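Local coordinates for putative type VI secretion protein (Escherichia coli, PDB 4HH5) that probably binds and hydrolyses ATP as the ClpV1 ATPase of type VI secretion, and is represented here by its N-terminal domain alone, at residues H42-L45 with K46-E49; D67-W70 with Q71-G75; E111-S115 with V116-G120; L138-Q142 with S143-R147. One frame throughout, in Å; residues are numbered along the deposited sequence.

Interaction 1 of 4, residues H42-L45 with K46-E49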
# COMPACT_ATOMS: atom_id res chain seq x y z
N HIS A 42 -7.12 4.09 1.69
CA HIS A 42 -6.58 5.46 1.74
C HIS A 42 -5.14 5.46 1.21
O HIS A 42 -4.76 6.34 0.44
CB HIS A 42 -6.59 6.03 3.16
CG HIS A 42 -7.94 6.41 3.68
ND1 HIS A 42 -8.57 5.68 4.67
CD2 HIS A 42 -8.72 7.48 3.37
CE1 HIS A 42 -9.72 6.30 4.91
NE2 HIS A 42 -9.85 7.39 4.16
N TRP A 43 -4.35 4.46 1.64
CA TRP A 43 -2.96 4.28 1.24
C TRP A 43 -2.84 3.98 -0.25
O TRP A 43 -2.03 4.62 -0.93
CB TRP A 43 -2.31 3.17 2.06
CG TRP A 43 -0.81 3.23 2.15
CD1 TRP A 43 0.01 4.20 1.64
CD2 TRP A 43 0.04 2.30 2.83
NE1 TRP A 43 1.32 3.91 1.95
CE2 TRP A 43 1.36 2.76 2.69
CE3 TRP A 43 -0.20 1.13 3.57
CZ2 TRP A 43 2.45 2.09 3.27
CZ3 TRP A 43 0.87 0.47 4.15
CH2 TRP A 43 2.18 0.96 4.00
N LEU A 44 -3.63 3.03 -0.78
CA LEU A 44 -3.61 2.66 -2.21
C LEU A 44 -3.96 3.84 -3.11
O LEU A 44 -3.32 4.03 -4.14
CB LEU A 44 -4.51 1.45 -2.52
CG LEU A 44 -4.04 0.09 -1.96
CD1 LEU A 44 -5.20 -0.89 -1.89
CD2 LEU A 44 -2.90 -0.50 -2.78
N LEU A 45 -4.94 4.66 -2.69
CA LEU A 45 -5.35 5.86 -3.42
C LEU A 45 -4.14 6.78 -3.59
O LEU A 45 -3.85 7.21 -4.70
CB LEU A 45 -6.48 6.57 -2.64
CG LEU A 45 -7.13 7.79 -3.30
CD1 LEU A 45 -8.59 7.82 -3.02
CD2 LEU A 45 -6.54 9.09 -2.76
N LYS A 46 -3.42 7.06 -2.49
CA LYS A 46 -2.25 7.93 -2.49
C LYS A 46 -1.06 7.33 -3.20
O LYS A 46 -0.32 8.07 -3.85
CB LYS A 46 -1.90 8.42 -1.09
CG LYS A 46 -2.90 9.46 -0.57
CD LYS A 46 -2.66 10.83 -1.21
CE LYS A 46 -3.84 11.74 -1.05
NZ LYS A 46 -3.65 13.01 -1.79
N LEU A 47 -0.91 5.99 -3.16
CA LEU A 47 0.16 5.32 -3.91
C LEU A 47 -0.08 5.52 -5.42
O LEU A 47 0.83 5.95 -6.13
CB LEU A 47 0.25 3.83 -3.56
CG LEU A 47 0.91 3.47 -2.22
CD1 LEU A 47 0.54 2.04 -1.80
CD2 LEU A 47 2.44 3.59 -2.30
N LEU A 48 -1.31 5.25 -5.88
CA LEU A 48 -1.70 5.42 -7.29
C LEU A 48 -1.66 6.89 -7.70
O LEU A 48 -1.35 7.18 -8.85
CB LEU A 48 -3.08 4.81 -7.58
CG LEU A 48 -3.23 3.29 -7.39
CD1 LEU A 48 -4.66 2.87 -7.59
CD2 LEU A 48 -2.31 2.49 -8.33
N GLU A 49 -1.93 7.81 -6.75
CA GLU A 49 -1.86 9.25 -7.02
C GLU A 49 -0.43 9.70 -7.35
O GLU A 49 -0.23 10.58 -8.18
CB GLU A 49 -2.43 10.06 -5.87
CG GLU A 49 -2.66 11.50 -6.27
CD GLU A 49 -3.61 12.26 -5.38
OE1 GLU A 49 -4.11 11.69 -4.39
OE2 GLU A 49 -3.89 13.44 -5.71
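Leu47 lies over one face of the Trp43 indole, one helical turn back. Its CD1 stands 4.2 Å from the centroid of the five-membered ring of Trp43 and only 16° off the ring normal, a CH-pi contact, and Leu47 CG comes to 4.0 Å from Trp43 CD1. The indole meets this leucine because Trp43 holds CG anti to its own N (chi1 -157°), beside the carbonyl carbon and so on the side of the following turn. A looser apolar touch joins Leu44 CD2 to Leu47 CD1 at 4.4 Å.

Charge is paired on another side of the helix. Lys46 NZ makes a salt bridge of 3.0 Å with Glu49 OE1, approaching from above the carboxylate plane, 50° out of it. The lysine chain bends at chi2, whereas the glutamate is extended beyond CG and runs alongside Leu45, whose CD2 lies 3.9 Å from Glu49 OE1.

Backbone bonds underlie both groups: Leu47 N donates to Trp43 O at 2.8 Å and Glu49 N to Leu45 O at 2.9 Å. Trp43 NE1 is satisfied by Cys19 O, and its ring also packs on Leu94, Leu97 and Leu98 of helix 92-107. These i to i+3 and i+4 pairings are those of an amphipathic alpha-helix, here helix 40-50, whose apolar side is buried in the mainly helical Clp N-terminal domain.

Interaction 2 of 4, residues D67-W70 with Q71-G75; sequences DAIW and QSLLG
Ala68 O is gripped twice by one residue of the next turn. Ser72 OG donates to it at 2.7 Å and Ser72 N at 3.0 Å, the two donors reaching the oxygen from opposite faces of its carbonyl plane, each tilted 30° from it. The hydroxyl can fold back in this way because Ser72 OG stands beside its own backbone N (chi1 -60°), facing the preceding turn. It is thereby turned in on the main chain of its own helix.

A second carbonyl, Asp67 O, takes the regular helical bond from Gln71 N at 2.9 Å. Water 1 adds a weak bond to this oxygen and accepts from Gln71 NE2 at 3.1 Å. The bend of the glutamine chain at chi2 turns its amide back toward that water. The main-chain bonds from Gln71 N and Ser72 N follow the i to i+4 pattern of an alpha-helix, helix 66-78, which lies against helix 40-50 in the Clp N-terminal domain.

Among the apolar groups, Leu74 approaches the pyrrole part of the Trp70 indole. Leu74 CD1 comes to 3.5 Å from Trp70 NE1, and Leu74 CG makes an off-centre CH-pi contact, 4.2 Å from the centroid of the Trp70 five-membered ring and 29° off its normal. Further round, Ile69 CG2 touches Leu73 CD1 at 4.3 Å. This buried pair faces helix 40-50, both residues packing on Leu48, while Trp70 leans on Leu45 of the same neighbouring helix.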
# COMPACT_ATOMS: atom_id res chain seq x y z
N ASP A 67 -8.24 3.63 -14.54
CA ASP A 67 -9.33 4.58 -14.32
C ASP A 67 -10.41 3.96 -13.46
O ASP A 67 -10.88 4.62 -12.54
CB ASP A 67 -9.92 5.08 -15.66
CG ASP A 67 -9.12 6.17 -16.35
OD1 ASP A 67 -7.90 6.29 -16.06
OD2 ASP A 67 -9.70 6.89 -17.20
N ALA A 68 -10.80 2.70 -13.74
CA ALA A 68 -11.82 1.97 -12.97
C ALA A 68 -11.35 1.73 -11.53
O ALA A 68 -12.15 1.83 -10.61
CB ALA A 68 -12.19 0.67 -13.66
N ILE A 69 -10.04 1.46 -11.33
CA ILE A 69 -9.48 1.26 -9.99
C ILE A 69 -9.57 2.57 -9.20
O ILE A 69 -10.00 2.55 -8.06
CB ILE A 69 -8.03 0.70 -10.01
CG1 ILE A 69 -7.95 -0.66 -10.76
CG2 ILE A 69 -7.48 0.57 -8.58
CD1 ILE A 69 -6.53 -1.13 -11.10
N TRP A 70 -9.16 3.69 -9.83
CA TRP A 70 -9.19 5.02 -9.23
C TRP A 70 -10.63 5.39 -8.84
O TRP A 70 -10.85 5.84 -7.72
CB TRP A 70 -8.61 6.08 -10.20
CG TRP A 70 -8.69 7.48 -9.65
CD1 TRP A 70 -9.59 8.44 -9.98
CD2 TRP A 70 -7.89 8.02 -8.59
NE1 TRP A 70 -9.38 9.57 -9.22
CE2 TRP A 70 -8.34 9.34 -8.36
CE3 TRP A 70 -6.82 7.53 -7.83
CZ2 TRP A 70 -7.77 10.17 -7.39
CZ3 TRP A 70 -6.23 8.36 -6.89
CH2 TRP A 70 -6.71 9.67 -6.67
N GLN A 71 -11.60 5.20 -9.76
CA GLN A 71 -13.02 5.50 -9.52
C GLN A 71 -13.61 4.67 -8.37
O GLN A 71 -14.40 5.20 -7.59
CB GLN A 71 -13.85 5.33 -10.80
CG GLN A 71 -13.65 6.44 -11.84
CD GLN A 71 -14.08 7.81 -11.37
OE1 GLN A 71 -15.12 7.99 -10.72
NE2 GLN A 71 -13.30 8.82 -11.72
N SER A 72 -13.21 3.39 -8.26
CA SER A 72 -13.66 2.49 -7.20
C SER A 72 -13.17 2.99 -5.84
O SER A 72 -13.92 2.97 -4.87
CB SER A 72 -13.15 1.07 -7.46
OG SER A 72 -13.66 0.61 -8.70
N LEU A 73 -11.91 3.47 -5.79
CA LEU A 73 -11.30 4.02 -4.58
C LEU A 73 -11.96 5.32 -4.18
O LEU A 73 -12.20 5.52 -2.99
CB LEU A 73 -9.77 4.17 -4.72
CG LEU A 73 -8.96 2.87 -4.66
CD1 LEU A 73 -7.54 3.11 -5.13
CD2 LEU A 73 -8.94 2.27 -3.24
N LEU A 74 -12.35 6.17 -5.17
CA LEU A 74 -13.07 7.42 -4.92
C LEU A 74 -14.45 7.13 -4.35
O LEU A 74 -14.89 7.83 -3.43
CB LEU A 74 -13.26 8.24 -6.21
CG LEU A 74 -12.11 9.08 -6.72
CD1 LEU A 74 -12.59 9.94 -7.85
CD2 LEU A 74 -11.54 9.98 -5.63
N GLY A 75 -15.12 6.12 -4.92
CA GLY A 75 -16.44 5.66 -4.51
C GLY A 75 -16.40 5.15 -3.09
O GLY A 75 -17.26 5.51 -2.28
O HOH W 1 -11.02 7.90 -13.53

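Interaction 3 of 4, residues E111-S115 with V116-G120; sequences EHIRS and VHLLG
His117 turns back from the first turn of helix 115-124 onto the residues that lead into it. Its CB lies 3.4 Å from Arg114 O and touches Ile113 CG2. With CG beside the backbone N (chi1 -58°), the imidazole swings toward the N-terminal end of the helix, where ND1 accepts a nearly straight bond from Arg114 N, 3.1 Å long with an angle of 171° at the hydrogen. The donor is tilted 30° from the ring plane. Beyond it, His117 CE1 meets Arg114 CG at 3.4 Å and His112 O at 3.6 Å. NE2, at the tip, has a weak hydrogen bond with Glu110. Val116 CG1 lies over one face of the ring, offset toward its rim, and also packs on Arg114 CG at 3.6 Å.

Arg114 is the N-cap residue, and its N-H is bound by the side chain three residues on, as in one half of a capping box. Ile113 CG2 and Leu118 CD2, 4.2 Å apart, flank the helix start as a hydrophobic staple. The arginine head turns elsewhere, forming salt bridges with Asp54 and Asp153.

Because ND1 of His117 serves as an acceptor, it should carry no proton; a neutral imidazole with its hydrogen on NE2, near Glu110, would fit both bonds, and the helix start would then be fixed without charge on this ring.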
# COMPACT_ATOMS: atom_id res chain seq x y z
N GLU A 111 15.54 -5.12 3.15
CA GLU A 111 15.60 -4.32 4.39
C GLU A 111 14.51 -3.26 4.41
O GLU A 111 14.23 -2.70 5.48
CB GLU A 111 16.97 -3.61 4.51
CG GLU A 111 18.18 -4.54 4.50
CD GLU A 111 18.56 -5.16 5.83
OE1 GLU A 111 18.61 -4.42 6.85
OE2 GLU A 111 18.87 -6.37 5.84
N HIS A 112 13.93 -2.95 3.24
CA HIS A 112 12.90 -1.93 3.08
C HIS A 112 11.62 -2.45 2.43
O HIS A 112 11.67 -3.38 1.62
CB HIS A 112 13.44 -0.73 2.29
CG HIS A 112 14.50 0.01 3.04
ND1 HIS A 112 15.83 -0.11 2.72
CD2 HIS A 112 14.39 0.82 4.12
CE1 HIS A 112 16.49 0.63 3.60
NE2 HIS A 112 15.66 1.22 4.45
N ILE A 113 10.49 -1.84 2.79
CA ILE A 113 9.18 -2.21 2.25
C ILE A 113 8.85 -1.32 1.06
O ILE A 113 8.86 -0.09 1.18
CB ILE A 113 8.07 -2.15 3.33
CG1 ILE A 113 8.47 -2.90 4.62
CG2 ILE A 113 6.73 -2.66 2.78
CD1 ILE A 113 7.55 -2.58 5.83
N ARG A 114 8.50 -1.95 -0.08
CA ARG A 114 8.07 -1.23 -1.28
C ARG A 114 6.64 -1.61 -1.60
O ARG A 114 6.12 -2.55 -0.99
CB ARG A 114 9.05 -1.41 -2.45
CG ARG A 114 9.32 -2.82 -2.88
CD ARG A 114 10.56 -2.87 -3.75
NE ARG A 114 10.32 -2.33 -5.09
CZ ARG A 114 11.22 -2.31 -6.06
NH1 ARG A 114 12.44 -2.81 -5.85
NH2 ARG A 114 10.92 -1.81 -7.25
N SER A 115 5.97 -0.89 -2.53
CA SER A 115 4.56 -1.19 -2.83
C SER A 115 4.30 -2.60 -3.33
O SER A 115 3.24 -3.15 -3.03
CB SER A 115 3.90 -0.13 -3.70
OG SER A 115 4.48 -0.10 -5.00
N VAL A 116 5.27 -3.23 -4.01
CA VAL A 116 5.11 -4.62 -4.47
C VAL A 116 4.96 -5.58 -3.28
O VAL A 116 4.28 -6.59 -3.42
CB VAL A 116 6.20 -5.08 -5.49
CG1 VAL A 116 7.55 -5.31 -4.81
CG2 VAL A 116 5.75 -6.33 -6.25
N HIS A 117 5.57 -5.26 -2.11
CA HIS A 117 5.46 -6.08 -0.89
C HIS A 117 4.08 -5.91 -0.28
O HIS A 117 3.53 -6.88 0.24
CB HIS A 117 6.56 -5.75 0.13
CG HIS A 117 7.95 -5.93 -0.42
ND1 HIS A 117 8.94 -5.00 -0.19
CD2 HIS A 117 8.46 -6.94 -1.17
CE1 HIS A 117 10.02 -5.46 -0.80
NE2 HIS A 117 9.77 -6.62 -1.42
N LEU A 118 3.51 -4.70 -0.37
CA LEU A 118 2.15 -4.43 0.09
C LEU A 118 1.20 -5.21 -0.82
O LEU A 118 0.22 -5.77 -0.35
CB LEU A 118 1.81 -2.93 0.01
CG LEU A 118 2.73 -1.96 0.80
CD1 LEU A 118 2.40 -0.50 0.47
CD2 LEU A 118 2.59 -2.16 2.30
N LEU A 119 1.53 -5.29 -2.14
CA LEU A 119 0.72 -6.03 -3.10
C LEU A 119 0.81 -7.53 -2.83
O LEU A 119 -0.21 -8.21 -2.84
CB LEU A 119 1.10 -5.69 -4.55
CG LEU A 119 0.18 -6.25 -5.61
CD1 LEU A 119 -1.23 -5.68 -5.48
CD2 LEU A 119 0.72 -5.99 -6.98
N GLY A 120 2.02 -8.01 -2.52
CA GLY A 120 2.25 -9.41 -2.18
C GLY A 120 1.48 -9.82 -0.94
O GLY A 120 0.87 -10.90 -0.92

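Interaction 4 of 4, residues L138-Q142 with S143-R147; sequences LTLSQ and SQLQR
Gln144 reaches back along Ser141, its CG 3.4 Å from Ser141 OG, and brings its amide oxygen to the main chain just ahead of the helix. There Gln144 OE1 accepts from Ser141 N at 3.0 Å with an angle of 167° at the hydrogen, the donor tilted 22° from the amide plane. Water 2 gives the same oxygen a second bond, 2.7 Å from Gln144 OE1, and also donates to Thr139 O at 2.6 Å, bridging side chain and loop. The glutamine spans the distance because its chain is extended beyond CG (chi2 171°).

Ser141 is the N-cap of helix 142-147, and Gln144, at the third helical position, supplies the returning acceptor of a capping box. Leu140 and Leu145 add a hydrophobic staple: Leu140 CD1 meets Leu145 CD2 at 3.9 Å, the two side chains crossing at about a right angle. Both leucines also rest on Leu58 of helix 54-61, and Leu145 packs on Val116 and Leu119.

The helical bonds start at once, with Leu145 N donating to Ser141 O at 3.0 Å and Gln146 N to Gln142 O at 3.0 Å.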
# COMPACT_ATOMS: atom_id res chain seq x y z
N LEU A 138 -5.40 -8.39 -7.21
CA LEU A 138 -5.44 -9.78 -6.73
C LEU A 138 -5.13 -10.82 -7.82
O LEU A 138 -5.15 -12.02 -7.54
CB LEU A 138 -6.81 -10.08 -6.08
CG LEU A 138 -7.31 -9.09 -5.00
CD1 LEU A 138 -8.69 -9.48 -4.50
CD2 LEU A 138 -6.32 -8.99 -3.83
N THR A 139 -4.84 -10.37 -9.06
CA THR A 139 -4.59 -11.26 -10.20
C THR A 139 -3.20 -11.89 -10.26
O THR A 139 -3.07 -12.98 -10.80
CB THR A 139 -5.00 -10.63 -11.55
OG1 THR A 139 -4.20 -9.48 -11.81
CG2 THR A 139 -6.49 -10.29 -11.62
N LEU A 140 -2.17 -11.22 -9.72
CA LEU A 140 -0.81 -11.75 -9.72
C LEU A 140 -0.54 -12.45 -8.40
O LEU A 140 -0.97 -11.97 -7.36
CB LEU A 140 0.23 -10.63 -9.95
CG LEU A 140 0.12 -9.81 -11.25
CD1 LEU A 140 0.81 -8.48 -11.12
CD2 LEU A 140 0.66 -10.59 -12.45
N SER A 141 0.14 -13.60 -8.45
CA SER A 141 0.50 -14.34 -7.24
C SER A 141 1.81 -13.76 -6.68
O SER A 141 2.51 -13.03 -7.40
CB SER A 141 0.70 -15.81 -7.58
OG SER A 141 1.85 -15.95 -8.40
N GLN A 142 2.18 -14.13 -5.44
CA GLN A 142 3.44 -13.68 -4.84
C GLN A 142 4.64 -14.20 -5.63
O GLN A 142 5.61 -13.46 -5.81
CB GLN A 142 3.53 -14.09 -3.35
CG GLN A 142 4.81 -13.64 -2.62
CD GLN A 142 5.17 -12.19 -2.84
OE1 GLN A 142 4.48 -11.28 -2.42
NE2 GLN A 142 6.28 -11.93 -3.51
N SER A 143 4.54 -15.44 -6.16
CA SER A 143 5.62 -16.02 -6.97
C SER A 143 5.82 -15.22 -8.26
O SER A 143 6.96 -14.97 -8.63
CB SER A 143 5.39 -17.50 -7.25
OG SER A 143 4.05 -17.75 -7.67
N GLN A 144 4.71 -14.75 -8.88
CA GLN A 144 4.79 -13.92 -10.09
C GLN A 144 5.42 -12.56 -9.79
O GLN A 144 6.26 -12.10 -10.56
CB GLN A 144 3.42 -13.78 -10.77
CG GLN A 144 2.97 -15.07 -11.44
CD GLN A 144 1.54 -15.03 -11.93
OE1 GLN A 144 0.67 -14.38 -11.35
NE2 GLN A 144 1.27 -15.77 -12.99
N LEU A 145 5.05 -11.95 -8.66
CA LEU A 145 5.60 -10.65 -8.24
C LEU A 145 7.10 -10.71 -8.02
O LEU A 145 7.83 -9.78 -8.40
CB LEU A 145 4.89 -10.13 -6.98
CG LEU A 145 3.41 -9.78 -7.14
CD1 LEU A 145 2.78 -9.52 -5.80
CD2 LEU A 145 3.21 -8.62 -8.10
N GLN A 146 7.56 -11.80 -7.40
CA GLN A 146 8.97 -12.07 -7.11
C GLN A 146 9.77 -12.16 -8.42
O GLN A 146 10.83 -11.55 -8.54
CB GLN A 146 9.06 -13.40 -6.35
CG GLN A 146 10.22 -13.50 -5.40
CD GLN A 146 10.28 -14.90 -4.87
OE1 GLN A 146 9.52 -15.30 -3.98
NE2 GLN A 146 11.14 -15.71 -5.47
N ARG A 147 9.23 -12.89 -9.42
CA ARG A 147 9.84 -13.08 -10.74
C ARG A 147 9.92 -11.77 -11.51
O ARG A 147 10.81 -11.63 -12.35
CB ARG A 147 9.05 -14.11 -11.56
CG ARG A 147 9.17 -15.54 -11.02
CD ARG A 147 8.07 -16.45 -11.58
NE ARG A 147 8.17 -16.60 -13.03
CZ ARG A 147 7.20 -17.11 -13.80
NH1 ARG A 147 6.06 -17.51 -13.25
NH2 ARG A 147 7.37 -17.21 -15.11
O HOH W 2 -1.77 -14.57 -12.44

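How the interactions relate
The four contacts follow one another along the chain without interleaving, all within the Clp N-terminal domain. Interactions 1 and 2 lie inside helices 40-50 and 66-78, their centres about 11 Å apart, and meet where Leu45 O lies beside Trp70 CZ3. Interactions 3 and 4 sit at the starts of consecutive helices, 115-124 and 142-147, the two contacts about 12 Å apart between centres, with Gly120 CA beside Leu145 CD1. Interaction 1 also meets interaction 3, through Trp43 and Leu47 against Leu118, whereas interactions 2 and 4, about 22 Å apart between centres, do not touch. Helix 40-50 thus stands between helices 66-78 and 115-124, linking the parts of a compact helical bundle.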